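Local coordinates for ferredoxin (Rhodopseudomonas palustris, PDB 4LTU), which probably carries electrons between redox partners through its [2Fe-2S] cluster, as other members of the adrenodoxin/putidaredoxin family do, at residues I4-P9 against E14-A19; C87-A92 against L98-P103. All coordinates share one frame; numbering follows the deposited sequence.

Overall arrangement
Contact 1 pairs two strands at one edge of the sheet, strand 13-17 being outermost, while contact 2 packs a loop against segment 98-103. In the hairpin of contact 1, main-chain hydrogen bonds set the register and side chains fill in around them. Contact 2 lies deeper, its centre about 4 Å from that of the chain against about 10 Å, and is purely apolar across its segments, with its polar chemistry gathered at the cluster end. Both are largely buried, contact 2 in all three touching residues, whereas contact 1 includes exposed I15 and partly exposed T5 and E14. T5 probably hydrogen-bonds through its backbone to L98 and L100, and I4 packs on I91, joining the two contacts.

Contact 1: I4-P9 against E14-A19; sequences ITFIHP and EIVDAA
V16 turns its CG2 into the space between its backbone N and carbonyl carbon (CG1 at chi1 -42°), and I4 sends CG1 out beside its own N with CD1 extended beyond it; the two branches thereby meet on the face that also bears F6 and E14. V16 CG2 lies 4.0 Å from I4 CB, while I4 CD1 runs on past it to A18 CB at 3.8 Å. The F6 ring, turned across its CB bond (chi2 -90°), receives the same V16 methyl at its edge and near its plane, CE2 to CG2 being 3.8 Å. The backbones that carry this apolar row pair as an antiparallel hairpin. I4 and V16 make a hydrogen-bonded pair with two bonds of 3.0 Å, N to O in each direction. F6 and E14 form the next such pair; F6 N to E14 O is almost straight, whereas the return bond from E14 N to F6 O is more bent (145° at the hydrogen). On the other face the non-hydrogen-bonded pair T5 and I15 brings OG1 of T5 to 3.7 Å from CD1 of I15. H8, just past the end of strand 3-7, offers its ring edge to CG of E14, which lies 3.7 Å from CE1 of H8. An alanine in place of H8 would probably leave the E14 side chain freer to turn, its aliphatic part having lost the ring edge beside it. Helix 24-29 lies over the hairpin's inner face, with A27 against I4, V16 and A18 and with A28 against F6, and the far edge of strand 3-7 is taken by strand 99-101.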
loop_
_atom_site.group_PDB
_atom_site.type_symbol
_atom_site.label_atom_id
_atom_site.label_comp_id
_atom_site.label_asym_id
_atom_site.label_seq_id
_atom_site.Cartn_x
_atom_site.Cartn_y
_atom_site.Cartn_z
ATOM N N ILE A 4 8.137 -7.543 -0.852
ATOM C CA ILE A 4 6.756 -7.286 -0.526
ATOM C C ILE A 4 5.931 -8.211 -1.363
ATOM O O ILE A 4 6.154 -8.336 -2.557
ATOM C CB ILE A 4 6.291 -5.848 -0.911
ATOM C CG1 ILE A 4 7.183 -4.767 -0.309
ATOM C CG2 ILE A 4 4.841 -5.614 -0.477
ATOM C CD1 ILE A 4 6.997 -3.444 -1.016
ATOM N N THR A 5 4.936 -8.822 -0.739
ATOM C CA THR A 5 3.953 -9.627 -1.463
ATOM C C THR A 5 2.698 -8.791 -1.744
ATOM O O THR A 5 2.098 -8.257 -0.810
ATOM C CB THR A 5 3.591 -10.864 -0.623
ATOM O OG1 THR A 5 4.801 -11.428 -0.080
ATOM C CG2 THR A 5 2.880 -11.882 -1.445
ATOM N N PHE A 6 2.313 -8.668 -3.021
ATOM C CA PHE A 6 1.067 -7.995 -3.396
ATOM C C PHE A 6 0.011 -9.003 -3.873
ATOM O O PHE A 6 0.330 -9.894 -4.670
ATOM C CB PHE A 6 1.289 -6.977 -4.517
ATOM C CG PHE A 6 1.822 -5.633 -4.057
ATOM C CD1 PHE A 6 0.948 -4.600 -3.702
ATOM C CD2 PHE A 6 3.193 -5.389 -4.028
ATOM C CE1 PHE A 6 1.442 -3.339 -3.299
ATOM C CE2 PHE A 6 3.697 -4.140 -3.623
ATOM C CZ PHE A 6 2.825 -3.115 -3.260
ATOM N N ILE A 7 -1.235 -8.845 -3.414
ATOM C CA ILE A 7 -2.340 -9.715 -3.861
ATOM C C ILE A 7 -3.461 -8.939 -4.558
ATOM O O ILE A 7 -4.020 -8.001 -4.000
ATOM C CB ILE A 7 -2.897 -10.562 -2.693
ATOM C CG1 ILE A 7 -1.840 -11.564 -2.249
ATOM C CG2 ILE A 7 -4.229 -11.259 -3.076
ATOM C CD1 ILE A 7 -1.787 -11.732 -0.772
ATOM N N HIS A 8 -3.755 -9.337 -5.790
ATOM C CA HIS A 8 -4.810 -8.734 -6.614
ATOM C C HIS A 8 -6.181 -9.174 -6.141
ATOM O O HIS A 8 -6.302 -10.206 -5.466
ATOM C CB HIS A 8 -4.595 -9.068 -8.097
ATOM C CG HIS A 8 -3.336 -8.470 -8.656
ATOM N ND1 HIS A 8 -2.096 -9.040 -8.463
ATOM C CD2 HIS A 8 -3.119 -7.322 -9.346
ATOM C CE1 HIS A 8 -1.172 -8.277 -9.018
ATOM N NE2 HIS A 8 -1.766 -7.235 -9.571
ATOM N N PRO A 9 -7.217 -8.389 -6.454
ATOM C CA PRO A 9 -8.595 -8.766 -6.134
ATOM C C PRO A 9 -8.878 -10.246 -6.421
ATOM O O PRO A 9 -9.592 -10.912 -5.635
ATOM C CB PRO A 9 -9.437 -7.885 -7.079
ATOM C CG PRO A 9 -8.479 -7.011 -7.814
ATOM C CD PRO A 9 -7.154 -7.073 -7.118
ATOM N N GLU A 14 2.119 -11.470 -6.541
ATOM C CA GLU A 14 3.295 -10.906 -7.177
ATOM C C GLU A 14 4.267 -10.567 -6.053
ATOM O O GLU A 14 3.888 -9.914 -5.077
ATOM C CB GLU A 14 2.941 -9.615 -7.920
ATOM C CG GLU A 14 2.153 -9.836 -9.160
ATOM C CD GLU A 14 2.105 -8.619 -10.064
ATOM O OE1 GLU A 14 1.017 -8.332 -10.606
ATOM O OE2 GLU A 14 3.152 -7.972 -10.279
ATOM N N ILE A 15 5.507 -11.012 -6.190
ATOM C CA ILE A 15 6.532 -10.594 -5.261
ATOM C C ILE A 15 7.423 -9.554 -5.895
ATOM O O ILE A 15 8.009 -9.770 -6.963
ATOM C CB ILE A 15 7.315 -11.767 -4.677
ATOM C CG1 ILE A 15 6.366 -12.597 -3.794
ATOM C CG2 ILE A 15 8.556 -11.256 -3.922
ATOM C CD1 ILE A 15 6.994 -13.140 -2.537
ATOM N N VAL A 16 7.485 -8.397 -5.239
ATOM C CA VAL A 16 8.271 -7.275 -5.759
ATOM C C VAL A 16 9.424 -6.988 -4.834
ATOM O O VAL A 16 9.275 -6.958 -3.607
ATOM C CB VAL A 16 7.404 -5.986 -6.000
ATOM C CG1 VAL A 16 6.040 -6.334 -6.639
ATOM C CG2 VAL A 16 7.194 -5.208 -4.734
ATOM N N ASP A 17 10.588 -6.773 -5.417
ATOM C CA ASP A 17 11.716 -6.276 -4.648
ATOM C C ASP A 17 11.470 -4.839 -4.195
ATOM O O ASP A 17 10.745 -4.066 -4.836
ATOM C CB ASP A 17 12.984 -6.375 -5.478
ATOM C CG ASP A 17 13.177 -7.768 -6.056
ATOM O OD1 ASP A 17 14.119 -8.448 -5.629
ATOM O OD2 ASP A 17 12.371 -8.192 -6.921
ATOM N N ALA A 18 12.068 -4.503 -3.069
ATOM C CA ALA A 18 12.008 -3.178 -2.546
ATOM C C ALA A 18 13.253 -2.989 -1.710
ATOM O O ALA A 18 13.665 -3.883 -0.975
ATOM C CB ALA A 18 10.749 -2.986 -1.701
ATOM N N ALA A 19 13.874 -1.830 -1.847
ATOM C CA ALA A 19 15.012 -1.507 -1.014
ATOM C C ALA A 19 14.423 -0.966 0.274
ATOM O O ALA A 19 13.232 -0.647 0.326
ATOM C CB ALA A 19 15.874 -0.455 -1.710
#

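Contact 2: C87-A92 against L98-P103; sequences CQIKIA and LVLRIP. Unlike the reference sequence in segment 98-103: I102 (reference Leu). With FES (Fe2/s2 (inorganic) cluster), chain C.
SG of C87 is gripped from two directions: iron atom FE2 of the cluster binds it at 2.1 Å, and the side-chain amide of Q88 donates a hydrogen bond to it, NE2 to SG 3.1 Å. That bond is nearly straight, 168° at the hydrogen, and the sulfur lies in the plane of the amide, so the Q88 group points an N-H squarely at the ligand. A donor placed this way is likely to draw some negative charge off the thiolate. Two residues further on the chemistry becomes wholly apolar. I89 directs its side chain at segment 98-103 and divides it between two leucines. Its CG2, anti to the backbone N, comes to 4.0 Å from CD2 of L98, the two side chains crossing at a slant. The other branch ends in CD1, which sits 4.3 Å from CD2 of L100. All three residues are buried, and L100 also packs on F6 and on A24 of helix 24-29. C49 shares FE2 with C87, while C40 and C46 complete the set of cluster cysteines. A cluster held by three cysteines from one loop and a fourth from far along the chain, beside a mixed sheet with a helix packed on it, is the signature of the beta-grasp [2Fe-2S] ferredoxins of the adrenodoxin type.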
loop_
_atom_site.group_PDB
_atom_site.type_symbol
_atom_site.label_atom_id
_atom_site.label_comp_id
_atom_site.label_asym_id
_atom_site.label_seq_id
_atom_site.Cartn_x
_atom_site.Cartn_y
_atom_site.Cartn_z
ATOM N N CYS A 87 1.916 4.722 -0.412
ATOM C CA CYS A 87 3.066 5.636 -0.532
ATOM C C CYS A 87 3.546 6.087 0.869
ATOM O O CYS A 87 4.669 6.564 1.022
ATOM C CB CYS A 87 2.731 6.839 -1.428
ATOM S SG CYS A 87 1.438 7.959 -0.781
ATOM N N GLN A 88 2.689 5.918 1.878
ATOM C CA GLN A 88 3.058 6.220 3.264
ATOM C C GLN A 88 3.596 4.990 4.055
ATOM O O GLN A 88 3.828 5.077 5.258
ATOM C CB GLN A 88 1.873 6.858 4.014
ATOM C CG GLN A 88 1.247 8.047 3.315
ATOM C CD GLN A 88 2.224 9.143 3.049
ATOM O OE1 GLN A 88 2.703 9.785 3.983
ATOM N NE2 GLN A 88 2.562 9.356 1.771
ATOM N N ILE A 89 3.785 3.857 3.384
ATOM C CA ILE A 89 4.436 2.712 4.013
ATOM C C ILE A 89 5.913 2.643 3.575
ATOM O O ILE A 89 6.219 2.453 2.389
ATOM C CB ILE A 89 3.712 1.394 3.669
ATOM C CG1 ILE A 89 2.316 1.359 4.325
ATOM C CG2 ILE A 89 4.556 0.209 4.092
ATOM C CD1 ILE A 89 1.322 0.361 3.718
ATOM N N LYS A 90 6.804 2.815 4.543
ATOM C CA LYS A 90 8.225 2.762 4.314
ATOM C C LYS A 90 8.735 1.373 4.693
ATOM O O LYS A 90 8.415 0.843 5.773
ATOM C CB LYS A 90 8.942 3.870 5.111
ATOM C CG LYS A 90 8.682 5.320 4.583
ATOM C CD LYS A 90 8.570 6.340 5.755
ATOM C CE LYS A 90 9.050 7.777 5.396
ATOM N NZ LYS A 90 9.045 8.708 6.588
ATOM N N ILE A 91 9.510 0.781 3.785
ATOM C CA ILE A 91 10.047 -0.558 3.978
ATOM C C ILE A 91 11.326 -0.561 4.810
ATOM O O ILE A 91 12.192 0.311 4.664
ATOM C CB ILE A 91 10.161 -1.317 2.646
ATOM C CG1 ILE A 91 8.757 -1.732 2.231
ATOM C CG2 ILE A 91 11.018 -2.606 2.791
ATOM C CD1 ILE A 91 8.385 -1.258 0.875
ATOM N N ALA A 92 11.380 -1.531 5.720
ATOM C CA ALA A 92 12.492 -1.734 6.647
ATOM C C ALA A 92 12.704 -3.243 6.781
ATOM O O ALA A 92 11.821 -4.028 6.413
ATOM C CB ALA A 92 12.166 -1.113 8.013
ATOM N N LEU A 98 6.219 -8.416 4.007
ATOM C CA LEU A 98 4.952 -7.668 4.097
ATOM C C LEU A 98 3.962 -8.022 2.995
ATOM O O LEU A 98 4.318 -8.091 1.803
ATOM C CB LEU A 98 5.213 -6.156 4.086
ATOM C CG LEU A 98 4.013 -5.212 4.250
ATOM C CD1 LEU A 98 3.428 -5.248 5.658
ATOM C CD2 LEU A 98 4.408 -3.802 3.853
ATOM N N VAL A 99 2.705 -8.227 3.391
ATOM C CA VAL A 99 1.696 -8.655 2.447
ATOM C C VAL A 99 0.691 -7.533 2.271
ATOM O O VAL A 99 0.144 -7.022 3.246
ATOM C CB VAL A 99 0.991 -9.946 2.923
ATOM C CG1 VAL A 99 -0.200 -10.346 1.974
ATOM C CG2 VAL A 99 1.979 -11.070 3.059
ATOM N N LEU A 100 0.466 -7.126 1.033
ATOM C CA LEU A 100 -0.539 -6.100 0.784
ATOM C C LEU A 100 -1.529 -6.571 -0.266
ATOM O O LEU A 100 -1.144 -7.166 -1.259
ATOM C CB LEU A 100 0.100 -4.777 0.350
ATOM C CG LEU A 100 1.259 -4.172 1.136
ATOM C CD1 LEU A 100 1.849 -3.019 0.282
ATOM C CD2 LEU A 100 0.814 -3.712 2.524
ATOM N N ARG A 101 -2.803 -6.328 -0.014
ATOM C CA ARG A 101 -3.830 -6.631 -0.988
ATOM C C ARG A 101 -4.353 -5.316 -1.519
ATOM O O ARG A 101 -4.495 -4.332 -0.773
ATOM C CB ARG A 101 -4.927 -7.503 -0.369
ATOM C CG ARG A 101 -4.318 -8.814 0.226
ATOM C CD ARG A 101 -5.343 -9.889 0.559
ATOM N NE ARG A 101 -5.662 -9.869 1.977
ATOM C CZ ARG A 101 -5.465 -10.886 2.804
ATOM N NH1 ARG A 101 -4.979 -12.042 2.344
ATOM N NH2 ARG A 101 -5.786 -10.749 4.087
ATOM N N ILE A 102 -4.633 -5.316 -2.815
ATOM C CA ILE A 102 -5.017 -4.142 -3.549
ATOM C C ILE A 102 -6.523 -4.168 -3.828
ATOM O O ILE A 102 -7.090 -5.230 -4.110
ATOM C CB ILE A 102 -4.174 -3.954 -4.842
ATOM C CG1 ILE A 102 -3.866 -5.268 -5.525
ATOM C CG2 ILE A 102 -2.810 -3.273 -4.534
ATOM C CD1 ILE A 102 -2.771 -5.130 -6.624
ATOM N N PRO A 103 -7.176 -2.992 -3.717
ATOM C CA PRO A 103 -8.603 -2.893 -3.806
ATOM C C PRO A 103 -9.104 -3.040 -5.226
ATOM O O PRO A 103 -8.352 -2.870 -6.180
ATOM C CB PRO A 103 -8.868 -1.476 -3.301
ATOM C CG PRO A 103 -7.715 -0.731 -3.726
ATOM C CD PRO A 103 -6.581 -1.675 -3.450
HETATM FE FE1 FES C . -1.298 10.184 -3.604
HETATM FE FE2 FES C . -0.247 7.897 -2.075
HETATM S S1 FES C . -1.459 9.646 -1.514
HETATM S S2 FES C . -0.151 8.388 -4.183
#